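Local atomic coordinates of uric acid degradation bifunctional protein TTL (Arabidopsis thaliana, PDB entry 2Q37), a protein that hydrolyses 5-hydroxyisourate and then stereoselectively decarboxylates the product OHCU to (S)-allantoin, the last two steps of urate degradation. Residues 159-162 / 163-167. Sequence-based numbering, arbitrary orientation.
Sequences LEIA and AMEQM
I161 and E165 sit one turn apart on helix 155-178, and theirs is the side-chain contact between residues 159-162 and 163-167: CG2 of I161 lies 4.3 Å from CG of E165. The backbones of the same two residues are joined as well, E165 N donating to I161 O at 2.8 Å. The next bond, Q166 N to A162 O, is equally short at 2.8 Å, whereas A163 N reaches L159 O over a longer 3.3 Å, and M164 N bonds to E160 O.

In E165, CG is anti to the carbonyl carbon (chi1 -73°) and rests 3.3 Å from I161 O; the chain then bends at chi2 (-54°). The buried carboxylate is held at both oxygens: OE1 accepts from the backbone N of C134, and OE2 forms a salt bridge with K168. In Q166, CB stays 3.2 Å from A162 O, and CG anti to the backbone N, together with a bend at chi2 (67°), carries the amide to H78, the proton donor of the decarboxylase reaction, whose NE2 is hydrogen-bonded to OE1 of Q166. The small A162 and A163 pack on F75 and W71 of helix 68-76, and L159 meets I156 of the second subunit.

This is the i+4 to i backbone hydrogen bonding of a regular alpha-helix. In the all-helical OHCU decarboxylase domain it supplies a second shell to the (S)-allantoin site: Q166 probably helps orient H78, and E165 the 131-135 segment that lines the pocket.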
loop_
_atom_site.group_PDB
_atom_site.type_symbol
_atom_site.label_atom_id
_atom_site.label_comp_id
_atom_site.label_asym_id
_atom_site.label_seq_id
_atom_site.Cartn_x
_atom_site.Cartn_y
_atom_site.Cartn_z
ATOM N N LEU A 159 -5.206 1.863 -4.844
ATOM C CA LEU A 159 -3.880 2.340 -4.504
ATOM C C LEU A 159 -3.054 2.607 -5.774
ATOM O O LEU A 159 -2.180 3.471 -5.769
ATOM C CB LEU A 159 -3.192 1.304 -3.619
ATOM C CG LEU A 159 -1.911 1.603 -2.837
ATOM C CD1 LEU A 159 -0.774 0.962 -3.537
ATOM C CD2 LEU A 159 -1.695 3.121 -2.653
ATOM N N GLU A 160 -3.324 1.885 -6.863
ATOM C CA GLU A 160 -2.560 2.107 -8.088
ATOM C C GLU A 160 -3.057 3.325 -8.833
ATOM O O GLU A 160 -2.268 4.098 -9.364
ATOM C CB GLU A 160 -2.650 0.921 -9.037
ATOM C CG GLU A 160 -1.660 -0.173 -8.767
ATOM C CD GLU A 160 -1.430 -1.023 -10.006
ATOM O OE1 GLU A 160 -2.442 -1.377 -10.665
ATOM O OE2 GLU A 160 -0.245 -1.325 -10.313
ATOM N N ILE A 161 -4.375 3.458 -8.880
ATOM C CA ILE A 161 -5.027 4.564 -9.542
ATOM C C ILE A 161 -4.651 5.880 -8.837
ATOM O O ILE A 161 -4.311 6.862 -9.485
ATOM C CB ILE A 161 -6.569 4.358 -9.539
ATOM C CG1 ILE A 161 -6.929 3.125 -10.378
ATOM C CG2 ILE A 161 -7.272 5.594 -10.092
ATOM C CD1 ILE A 161 -8.418 2.746 -10.327
ATOM N N ALA A 162 -4.699 5.893 -7.512
ATOM C CA ALA A 162 -4.333 7.088 -6.779
ATOM C C ALA A 162 -2.879 7.455 -7.077
ATOM O O ALA A 162 -2.554 8.643 -7.220
ATOM C CB ALA A 162 -4.521 6.876 -5.285
ATOM N N ALA A 163 -2.012 6.450 -7.172
ATOM C CA ALA A 163 -0.589 6.688 -7.428
ATOM C C ALA A 163 -0.398 7.374 -8.770
ATOM O O ALA A 163 0.454 8.251 -8.926
ATOM C CB ALA A 163 0.208 5.353 -7.398
HETATM N N MSE A 164 -1.204 6.954 -9.735
HETATM C CA MSE A 164 -1.172 7.493 -11.082
HETATM C C MSE A 164 -1.767 8.913 -11.115
HETATM O O MSE A 164 -1.211 9.816 -11.743
HETATM C CB MSE A 164 -1.959 6.568 -11.998
HETATM C CG MSE A 164 -1.984 7.001 -13.435
HETATM SE SE MSE A 164 -3.270 5.922 -14.377
HETATM C CE MSE A 164 -2.803 4.151 -13.641
ATOM N N GLU A 165 -2.910 9.094 -10.461
ATOM C CA GLU A 165 -3.527 10.408 -10.390
ATOM C C GLU A 165 -2.525 11.398 -9.737
ATOM O O GLU A 165 -2.353 12.528 -10.196
ATOM C CB GLU A 165 -4.803 10.335 -9.566
ATOM C CG GLU A 165 -5.926 9.641 -10.279
ATOM C CD GLU A 165 -6.196 10.266 -11.625
ATOM O OE1 GLU A 165 -6.426 11.488 -11.664
ATOM O OE2 GLU A 165 -6.174 9.542 -12.649
ATOM N N GLN A 166 -1.857 10.946 -8.677
ATOM C CA GLN A 166 -0.874 11.748 -7.963
ATOM C C GLN A 166 0.264 12.135 -8.896
ATOM O O GLN A 166 0.754 13.259 -8.863
ATOM C CB GLN A 166 -0.340 10.940 -6.777
ATOM C CG GLN A 166 0.931 11.419 -6.150
ATOM C CD GLN A 166 0.771 12.753 -5.462
ATOM O OE1 GLN A 166 -0.185 12.980 -4.717
ATOM N NE2 GLN A 166 1.723 13.654 -5.702
HETATM N N MSE A 167 0.682 11.199 -9.733
HETATM C CA MSE A 167 1.775 11.473 -10.645
HETATM C C MSE A 167 1.349 12.495 -11.677
HETATM O O MSE A 167 2.138 13.349 -12.062
HETATM C CB MSE A 167 2.231 10.198 -11.344
HETATM C CG MSE A 167 3.471 10.386 -12.197
HETATM SE SE MSE A 167 5.048 10.923 -11.173
HETATM C CE MSE A 167 5.344 12.708 -11.954
#